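Local coordinates for protein macrophomate synthase intermolecular Diels-Alderase (Macrophoma commelinae, PDB 1IZC) that belongs to the TIM-barrel enzymes of the HpcH/HpaI aldolase/citrate lyase family and binds a magnesium ion together with pyruvic acid, at residues V126-V136 against N192-I202; L205-M213 against T231-F239. The protein carries 1 engineered substitution. All blocks are in the same frame, centred on the assembly; numbering follows the deposited sequence.

Contact 1: V126-V136 against N192-I202; sequences VETVEEVREFV and NVDAIAAMPEI
Arg133 and Glu201 meet at about a right angle and close one end of this contact with a salt bridge. Arg133 NE sits 2.7 Å from Glu201 OE2 in a nearly straight bond (168°); the oxygen lies close to the guanidinium plane, but the nitrogen approaches from above the carboxylate plane, the two planes being turned 43° apart. NH2 adds only weak bonds to OE1 and OE2. The arginine chain runs extended from CG to NE, while the glutamate bends at chi2 (94°) to present its carboxylate to that edge. Its CB packs crosswise on Val136 CG2.

Between this bridge and the far end lies Met199. Its thioether slides past Val129, meets Val132 tip to tip, with SD 3.6 Å from Val132 CB, and lays CE over one face of the Arg133 guanidinium toward the rim. Further in, Val132 CG1 touches Ile202 CG2 at 3.9 Å, and Val126 CG1 meets Ile196 CD1 at 3.8 Å.

At the other end Asn192 spends both N-H groups of its amide: ND2 donates to Glu127 O at 2.9 Å and to a water at 2.8 Å, and that water also accepts from Val129 N. Asn192, the residue preceding helix 193-197, thus holds the turn leading into helix 129-139 directly at Glu127 and reaches the first residue of that helix through the water. Thr128 and Glu131 form a capping box there, and Glu131 OE1 takes Glu127 N at 2.6 Å as well as Thr128 N, while its OE2 pairs with Lys104.

Chemically, polar clamps at both ends flank an apolar centre: an ion pair between partly exposed side chains, which solvent would be expected to weaken, and an amide bridge, with the methionine and valines packed between them.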
loop_
_atom_site.group_PDB
_atom_site.type_symbol
_atom_site.label_atom_id
_atom_site.label_comp_id
_atom_site.label_asym_id
_atom_site.label_seq_id
_atom_site.Cartn_x
_atom_site.Cartn_y
_atom_site.Cartn_z
ATOM N N VAL A 126 -2.601 16.395 28.413
ATOM C CA VAL A 126 -3.809 16.694 29.184
ATOM C C VAL A 126 -3.533 17.795 30.199
ATOM O O VAL A 126 -2.547 17.737 30.933
ATOM C CB VAL A 126 -4.321 15.436 29.915
ATOM C CG1 VAL A 126 -5.449 15.809 30.884
ATOM C CG2 VAL A 126 -4.865 14.451 28.901
ATOM N N GLU A 127 -4.407 18.797 30.234
ATOM C CA GLU A 127 -4.243 19.904 31.179
ATOM C C GLU A 127 -5.511 20.208 31.974
ATOM O O GLU A 127 -5.449 20.898 33.000
ATOM C CB GLU A 127 -3.780 21.165 30.435
ATOM C CG GLU A 127 -2.459 20.971 29.701
ATOM C CD GLU A 127 -1.934 22.235 29.059
ATOM O OE1 GLU A 127 -2.749 23.089 28.657
ATOM O OE2 GLU A 127 -0.701 22.361 28.946
ATOM N N THR A 128 -6.651 19.697 31.509
ATOM C CA THR A 128 -7.924 19.940 32.190
ATOM C C THR A 128 -8.806 18.703 32.275
ATOM O O THR A 128 -8.708 17.779 31.461
ATOM C CB THR A 128 -8.764 21.048 31.489
ATOM O OG1 THR A 128 -9.278 20.552 30.245
ATOM C CG2 THR A 128 -7.930 22.290 31.224
ATOM N N VAL A 129 -9.693 18.697 33.262
ATOM C CA VAL A 129 -10.603 17.582 33.421
ATOM C C VAL A 129 -11.559 17.570 32.225
ATOM O O VAL A 129 -12.000 16.507 31.785
ATOM C CB VAL A 129 -11.392 17.712 34.752
ATOM C CG1 VAL A 129 -12.476 16.669 34.811
ATOM C CG2 VAL A 129 -10.446 17.546 35.933
ATOM N N GLU A 130 -11.866 18.748 31.685
ATOM C CA GLU A 130 -12.766 18.828 30.532
ATOM C C GLU A 130 -12.195 18.102 29.315
ATOM O O GLU A 130 -12.938 17.462 28.565
ATOM C CB GLU A 130 -13.048 20.287 30.139
ATOM C CG GLU A 130 -13.899 21.088 31.134
ATOM C CD GLU A 130 -13.165 21.453 32.423
ATOM O OE1 GLU A 130 -11.919 21.484 32.432
ATOM O OE2 GLU A 130 -13.845 21.735 33.438
ATOM N N GLU A 131 -10.887 18.205 29.104
ATOM C CA GLU A 131 -10.281 17.528 27.951
ATOM C C GLU A 131 -10.453 16.020 28.081
ATOM O O GLU A 131 -10.686 15.322 27.093
ATOM C CB GLU A 131 -8.787 17.853 27.845
ATOM C CG GLU A 131 -8.519 19.319 27.563
ATOM C CD GLU A 131 -7.051 19.670 27.604
ATOM O OE1 GLU A 131 -6.314 19.098 28.429
ATOM O OE2 GLU A 131 -6.637 20.538 26.809
ATOM N N VAL A 132 -10.326 15.519 29.305
ATOM C CA VAL A 132 -10.476 14.092 29.532
ATOM C C VAL A 132 -11.931 13.676 29.321
ATOM O O VAL A 132 -12.206 12.628 28.743
ATOM C CB VAL A 132 -10.022 13.705 30.957
ATOM C CG1 VAL A 132 -10.219 12.211 31.178
ATOM C CG2 VAL A 132 -8.553 14.083 31.153
ATOM N N ARG A 133 -12.873 14.494 29.775
ATOM C CA ARG A 133 -14.271 14.133 29.598
ATOM C C ARG A 133 -14.710 14.118 28.135
ATOM O O ARG A 133 -15.672 13.439 27.785
ATOM C CB ARG A 133 -15.165 15.028 30.467
ATOM C CG ARG A 133 -14.875 14.741 31.936
ATOM C CD ARG A 133 -15.918 15.210 32.930
ATOM N NE ARG A 133 -15.629 14.549 34.201
ATOM C CZ ARG A 133 -15.254 15.166 35.318
ATOM N NH1 ARG A 133 -15.137 16.488 35.346
ATOM N NH2 ARG A 133 -14.936 14.446 36.392
ATOM N N GLU A 134 -14.001 14.844 27.276
ATOM C CA GLU A 134 -14.338 14.815 25.858
ATOM C C GLU A 134 -13.981 13.428 25.336
ATOM O O GLU A 134 -14.668 12.886 24.465
ATOM C CB GLU A 134 -13.579 15.896 25.087
ATOM C CG GLU A 134 -14.167 17.283 25.287
ATOM C CD GLU A 134 -15.661 17.333 24.967
ATOM O OE1 GLU A 134 -16.046 17.030 23.813
ATOM O OE2 GLU A 134 -16.451 17.670 25.874
ATOM N N PHE A 135 -12.912 12.841 25.874
ATOM C CA PHE A 135 -12.536 11.496 25.448
ATOM C C PHE A 135 -13.504 10.477 26.026
ATOM O O PHE A 135 -13.840 9.490 25.380
ATOM C CB PHE A 135 -11.096 11.140 25.861
ATOM C CG PHE A 135 -10.070 11.534 24.835
ATOM C CD1 PHE A 135 -9.588 12.844 24.777
ATOM C CD2 PHE A 135 -9.652 10.621 23.873
ATOM C CE1 PHE A 135 -8.711 13.239 23.766
ATOM C CE2 PHE A 135 -8.769 11.008 22.853
ATOM C CZ PHE A 135 -8.303 12.310 22.798
ATOM N N VAL A 136 -13.964 10.702 27.250
ATOM C CA VAL A 136 -14.919 9.761 27.812
ATOM C C VAL A 136 -16.146 9.700 26.894
ATOM O O VAL A 136 -16.651 8.615 26.588
ATOM C CB VAL A 136 -15.334 10.182 29.227
ATOM C CG1 VAL A 136 -16.437 9.258 29.763
ATOM C CG2 VAL A 136 -14.125 10.133 30.136
ATOM N N ASN A 192 -2.156 21.240 37.448
ATOM C CA ASN A 192 -3.533 20.804 37.657
ATOM C C ASN A 192 -3.639 19.281 37.825
ATOM O O ASN A 192 -4.726 18.718 37.703
ATOM C CB ASN A 192 -4.380 21.277 36.463
ATOM C CG ASN A 192 -5.875 21.189 36.718
ATOM O OD1 ASN A 192 -6.344 21.393 37.842
ATOM N ND2 ASN A 192 -6.636 20.902 35.665
ATOM N N VAL A 193 -2.528 18.618 38.135
ATOM C CA VAL A 193 -2.549 17.155 38.250
ATOM C C VAL A 193 -3.409 16.612 39.389
ATOM O O VAL A 193 -3.954 15.515 39.292
ATOM C CB VAL A 193 -1.109 16.569 38.351
ATOM C CG1 VAL A 193 -0.495 16.878 39.713
ATOM C CG2 VAL A 193 -1.144 15.064 38.119
ATOM N N ASP A 194 -3.545 17.364 40.477
ATOM C CA ASP A 194 -4.375 16.867 41.563
ATOM C C ASP A 194 -5.804 16.644 41.087
ATOM O O ASP A 194 -6.423 15.634 41.426
ATOM C CB ASP A 194 -4.364 17.836 42.752
ATOM C CG ASP A 194 -2.994 17.951 43.386
ATOM O OD1 ASP A 194 -2.260 16.942 43.389
ATOM O OD2 ASP A 194 -2.650 19.043 43.888
ATOM N N ALA A 195 -6.328 17.578 40.298
ATOM C CA ALA A 195 -7.690 17.462 39.796
ATOM C C ALA A 195 -7.822 16.346 38.759
ATOM O O ALA A 195 -8.795 15.595 38.756
ATOM C CB ALA A 195 -8.132 18.783 39.186
ATOM N N ILE A 196 -6.839 16.236 37.878
ATOM C CA ILE A 196 -6.903 15.215 36.846
ATOM C C ILE A 196 -6.823 13.820 37.468
ATOM O O ILE A 196 -7.581 12.922 37.095
ATOM C CB ILE A 196 -5.762 15.412 35.814
ATOM C CG1 ILE A 196 -5.943 16.762 35.103
ATOM C CG2 ILE A 196 -5.784 14.266 34.789
ATOM C CD1 ILE A 196 -4.722 17.219 34.311
ATOM N N ALA A 197 -5.929 13.658 38.438
ATOM C CA ALA A 197 -5.728 12.371 39.101
ATOM C C ALA A 197 -6.951 11.901 39.873
ATOM O O ALA A 197 -7.150 10.696 40.060
ATOM C CB ALA A 197 -4.527 12.457 40.042
ATOM N N ALA A 198 -7.765 12.856 40.309
ATOM C CA ALA A 198 -8.967 12.562 41.089
ATOM C C ALA A 198 -10.200 12.204 40.261
ATOM O O ALA A 198 -11.250 11.866 40.818
ATOM C CB ALA A 198 -9.295 13.759 42.003
ATOM N N MET A 199 -10.095 12.278 38.939
ATOM C CA MET A 199 -11.247 11.955 38.096
ATOM C C MET A 199 -11.631 10.487 38.240
ATOM O O MET A 199 -10.804 9.602 38.065
ATOM C CB MET A 199 -10.935 12.245 36.626
ATOM C CG MET A 199 -10.675 13.713 36.329
ATOM S SD MET A 199 -10.381 13.938 34.571
ATOM C CE MET A 199 -12.036 13.665 33.903
ATOM N N PRO A 200 -12.903 10.215 38.552
ATOM C CA PRO A 200 -13.389 8.841 38.716
ATOM C C PRO A 200 -13.332 8.079 37.392
ATOM O O PRO A 200 -13.290 6.847 37.362
ATOM C CB PRO A 200 -14.844 9.024 39.176
ATOM C CG PRO A 200 -14.952 10.446 39.569
ATOM C CD PRO A 200 -13.994 11.191 38.707
ATOM N N GLU A 201 -13.307 8.818 36.291
ATOM C CA GLU A 201 -13.308 8.181 34.977
ATOM C C GLU A 201 -11.995 7.559 34.517
ATOM O O GLU A 201 -12.010 6.706 33.634
ATOM C CB GLU A 201 -13.756 9.169 33.891
ATOM C CG GLU A 201 -15.151 9.761 34.101
ATOM C CD GLU A 201 -15.111 11.085 34.838
ATOM O OE1 GLU A 201 -14.192 11.292 35.664
ATOM O OE2 GLU A 201 -16.012 11.921 34.601
ATOM N N ILE A 202 -10.873 7.953 35.107
ATOM C CA ILE A 202 -9.589 7.440 34.631
ATOM C C ILE A 202 -9.084 6.156 35.257
ATOM O O ILE A 202 -9.451 5.811 36.380
ATOM C CB ILE A 202 -8.502 8.529 34.709
ATOM C CG1 ILE A 202 -8.087 8.804 36.161
ATOM C CG2 ILE A 202 -9.042 9.806 34.081
ATOM C CD1 ILE A 202 -6.852 9.709 36.273
HETATM O O HOH W 1 -9.437 20.908 35.318
#

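Contact 2: L205-M213 against T231-F239; sequences LMFGPGDYM and TFVEAMTKF. With MG (magnesium ion), chain B; PYR (pyruvic acid), chain C.
Phe207 packs against both Met236 and Phe239, and this is where the contact is tightest. Met236 SD stands 3.4 Å from the centroid of the Phe207 ring, almost on its normal, a Met-aromatic contact reached by bends at chi2 and chi3. The same ring turns its edge to the face of Phe239 in a T-shaped pair, planes 72° apart, with Phe207 CD1 3.6 Å from Phe239 CG. Phe207 CB lies over that face too, a CH-pi contact, while Phe239 CZ reaches the backbone of Met206 (3.5 Å to its C). Val190 and Ile184 pack around this buried end.

Around Phe232, Pro209 and Met213, all partly exposed, the fit is looser. Tyr212 CD2 approaches the edge of the Phe232 ring at 3.8 Å, Pro209 CB brushes Phe232 CE1 at 4.0 Å, and Met213 SD stays obliquely 5.0 Å from its centroid. Tyr212 is the exception: buried, with CZ 3.6 Å from Ala235 CB.

Past the strand, Gly210 N and Asp211 N donate to the pyruvic acid, and Asp211 OD2 binds magnesium with Glu185, two ligand oxygens and two waters; Ser148 and Phe149 of a second subunit hold Asp211. Strand 205-207 running antiparallel (175°) to its covering helix, with the ligand site just beyond its C-terminal end, is the beta-alpha unit of a TIM barrel.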
loop_
_atom_site.group_PDB
_atom_site.type_symbol
_atom_site.label_atom_id
_atom_site.label_comp_id
_atom_site.label_asym_id
_atom_site.label_seq_id
_atom_site.Cartn_x
_atom_site.Cartn_y
_atom_site.Cartn_z
ATOM N N LEU A 205 -2.323 6.892 34.734
ATOM C CA LEU A 205 -1.725 8.212 34.507
ATOM C C LEU A 205 -0.320 8.017 33.956
ATOM O O LEU A 205 0.417 7.143 34.418
ATOM C CB LEU A 205 -1.643 9.021 35.805
ATOM C CG LEU A 205 -2.916 9.777 36.189
ATOM C CD1 LEU A 205 -2.763 10.345 37.597
ATOM C CD2 LEU A 205 -3.184 10.889 35.172
ATOM N N MET A 206 0.048 8.840 32.982
ATOM C CA MET A 206 1.372 8.750 32.371
ATOM C C MET A 206 2.008 10.128 32.355
ATOM O O MET A 206 1.312 11.125 32.237
ATOM C CB MET A 206 1.253 8.238 30.929
ATOM C CG MET A 206 2.581 8.102 30.188
ATOM S SD MET A 206 2.282 7.510 28.507
ATOM C CE MET A 206 2.122 5.715 28.789
ATOM N N PHE A 207 3.334 10.174 32.462
ATOM C CA PHE A 207 4.048 11.448 32.430
ATOM C C PHE A 207 4.830 11.492 31.118
ATOM O O PHE A 207 5.209 10.450 30.581
ATOM C CB PHE A 207 5.033 11.545 33.597
ATOM C CG PHE A 207 5.464 12.958 33.923
ATOM C CD1 PHE A 207 4.687 13.763 34.746
ATOM C CD2 PHE A 207 6.646 13.481 33.403
ATOM C CE1 PHE A 207 5.080 15.075 35.051
ATOM C CE2 PHE A 207 7.041 14.790 33.707
ATOM C CZ PHE A 207 6.257 15.583 34.528
ATOM N N GLY A 208 5.036 12.695 30.593
ATOM C CA GLY A 208 5.813 12.854 29.375
ATOM C C GLY A 208 7.005 13.714 29.769
ATOM O O GLY A 208 6.933 14.932 29.666
ATOM N N PRO A 209 8.116 13.108 30.220
ATOM C CA PRO A 209 9.308 13.863 30.639
ATOM C C PRO A 209 9.872 14.827 29.598
ATOM O O PRO A 209 10.217 15.962 29.911
ATOM C CB PRO A 209 10.326 12.775 30.984
ATOM C CG PRO A 209 9.523 11.517 31.141
ATOM C CD PRO A 209 8.379 11.658 30.192
ATOM N N GLY A 210 9.988 14.352 28.363
ATOM C CA GLY A 210 10.537 15.177 27.301
ATOM C C GLY A 210 9.745 16.440 27.049
ATOM O O GLY A 210 10.290 17.549 27.123
ATOM N N ASP A 211 8.461 16.287 26.735
ATOM C CA ASP A 211 7.642 17.459 26.488
ATOM C C ASP A 211 7.585 18.338 27.728
ATOM O O ASP A 211 7.596 19.557 27.615
ATOM C CB ASP A 211 6.232 17.070 26.042
ATOM C CG ASP A 211 6.157 16.794 24.543
ATOM O OD1 ASP A 211 6.877 17.467 23.776
ATOM O OD2 ASP A 211 5.376 15.923 24.125
ATOM N N TYR A 212 7.536 17.731 28.911
ATOM C CA TYR A 212 7.489 18.538 30.129
ATOM C C TYR A 212 8.740 19.406 30.244
ATOM O O TYR A 212 8.649 20.619 30.457
ATOM C CB TYR A 212 7.386 17.662 31.379
ATOM C CG TYR A 212 7.563 18.481 32.643
ATOM C CD1 TYR A 212 6.531 19.291 33.127
ATOM C CD2 TYR A 212 8.797 18.529 33.286
ATOM C CE1 TYR A 212 6.732 20.141 34.228
ATOM C CE2 TYR A 212 9.012 19.372 34.382
ATOM C CZ TYR A 212 7.981 20.173 34.842
ATOM O OH TYR A 212 8.217 21.036 35.898
ATOM N N MET A 213 9.905 18.784 30.108
ATOM C CA MET A 213 11.154 19.521 30.217
ATOM C C MET A 213 11.238 20.670 29.219
ATOM O O MET A 213 11.688 21.761 29.558
ATOM C CB MET A 213 12.340 18.576 30.046
ATOM C CG MET A 213 12.482 17.608 31.211
ATOM S SD MET A 213 13.971 16.618 31.123
ATOM C CE MET A 213 13.412 15.197 30.150
ATOM N N THR A 231 13.247 21.181 39.589
ATOM C CA THR A 231 11.905 21.502 39.115
ATOM C C THR A 231 11.246 20.246 38.557
ATOM O O THR A 231 10.046 20.048 38.717
ATOM C CB THR A 231 11.928 22.599 38.022
ATOM O OG1 THR A 231 12.445 23.817 38.580
ATOM C CG2 THR A 231 10.517 22.869 37.501
ATOM N N PHE A 232 12.040 19.405 37.904
ATOM C CA PHE A 232 11.541 18.153 37.341
ATOM C C PHE A 232 11.233 17.185 38.483
ATOM O O PHE A 232 10.196 16.520 38.485
ATOM C CB PHE A 232 12.587 17.523 36.415
ATOM C CG PHE A 232 12.183 16.182 35.865
ATOM C CD1 PHE A 232 11.271 16.087 34.822
ATOM C CD2 PHE A 232 12.706 15.012 36.398
ATOM C CE1 PHE A 232 10.888 14.844 34.319
ATOM C CE2 PHE A 232 12.328 13.769 35.905
ATOM C CZ PHE A 232 11.416 13.686 34.860
ATOM N N VAL A 233 12.144 17.102 39.452
ATOM C CA VAL A 233 11.941 16.215 40.595
ATOM C C VAL A 233 10.628 16.561 41.290
ATOM O O VAL A 233 9.824 15.674 41.590
ATOM C CB VAL A 233 13.107 16.329 41.613
ATOM C CG1 VAL A 233 12.801 15.498 42.858
ATOM C CG2 VAL A 233 14.395 15.839 40.971
ATOM N N GLU A 234 10.410 17.848 41.543
ATOM C CA GLU A 234 9.187 18.297 42.196
ATOM C C GLU A 234 7.965 17.917 41.362
ATOM O O GLU A 234 6.949 17.473 41.900
ATOM C CB GLU A 234 9.203 19.814 42.386
ATOM C CG GLU A 234 10.252 20.309 43.364
ATOM C CD GLU A 234 10.358 21.822 43.377
ATOM O OE1 GLU A 234 9.312 22.492 43.540
ATOM O OE2 GLU A 234 11.487 22.342 43.229
ATOM N N ALA A 235 8.074 18.099 40.048
ATOM C CA ALA A 235 6.975 17.781 39.142
ATOM C C ALA A 235 6.633 16.299 39.215
ATOM O O ALA A 235 5.463 15.929 39.310
ATOM C CB ALA A 235 7.346 18.164 37.708
ATOM N N MET A 236 7.648 15.449 39.174
ATOM C CA MET A 236 7.409 14.010 39.243
ATOM C C MET A 236 6.854 13.602 40.604
ATOM O O MET A 236 6.054 12.668 40.707
ATOM C CB MET A 236 8.691 13.232 38.961
ATOM C CG MET A 236 9.024 13.106 37.486
ATOM S SD MET A 236 7.598 12.506 36.549
ATOM C CE MET A 236 7.360 10.929 37.252
ATOM N N THR A 237 7.276 14.302 41.649
ATOM C CA THR A 237 6.786 13.991 42.980
ATOM C C THR A 237 5.315 14.340 43.090
ATOM O O THR A 237 4.530 13.564 43.639
ATOM C CB THR A 237 7.567 14.755 44.061
ATOM O OG1 THR A 237 8.911 14.260 44.102
ATOM C CG2 THR A 237 6.915 14.557 45.426
ATOM N N LYS A 238 4.941 15.503 42.571
ATOM C CA LYS A 238 3.551 15.927 42.619
ATOM C C LYS A 238 2.694 14.963 41.800
ATOM O O LYS A 238 1.616 14.549 42.229
ATOM C CB LYS A 238 3.409 17.344 42.079
ATOM C CG LYS A 238 2.005 17.902 42.208
ATOM C CD LYS A 238 1.915 19.308 41.635
ATOM C CE LYS A 238 0.517 19.871 41.794
ATOM N NZ LYS A 238 0.373 21.174 41.102
ATOM N N PHE A 239 3.190 14.608 40.619
ATOM C CA PHE A 239 2.497 13.682 39.733
ATOM C C PHE A 239 2.297 12.303 40.369
ATOM O O PHE A 239 1.173 11.791 40.420
ATOM C CB PHE A 239 3.293 13.544 38.419
ATOM C CG PHE A 239 2.830 12.419 37.518
ATOM C CD1 PHE A 239 1.805 12.612 36.599
ATOM C CD2 PHE A 239 3.446 11.166 37.585
ATOM C CE1 PHE A 239 1.394 11.567 35.746
ATOM C CE2 PHE A 239 3.048 10.114 36.748
ATOM C CZ PHE A 239 2.023 10.315 35.826
HETATM MG MG MG B . 4.917 13.922 24.675
HETATM C C PYR C . 7.078 12.809 26.254
HETATM O O PYR C . 6.786 13.923 25.778
HETATM O OXT PYR C . 8.090 12.577 26.959
HETATM C CA PYR C . 6.076 11.739 25.892
HETATM O O3 PYR C . 5.071 11.937 25.191
HETATM C CB PYR C . 6.383 10.412 26.454
HETATM O O HOH W 2 2.980 13.699 23.678
HETATM O O HOH W 3 6.149 13.285 22.877
#

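Read from the N terminus, the chain leaves strand 120-123, forms helix 129-139, and returns through strand 179-184 to helix 193-197, where contact 1 closes a loop of 55 residues. Contact 2 opens just afterwards at strand 205-207 and closes a much shorter one, of 17 residues, on helix 230-245. The two therefore stand in series, neither nested nor crossed. Contact 1 joins the outer layers that follow the fourth and fifth strands; contact 2 holds the sixth strand to its own covering helix. Helix 193-197 of contact 1 also touches contact 2: Val193 packs on Lys238 and Phe239, and Ala197 on Leu205, so the two adjoin where outer helices meet each other and the sixth strand.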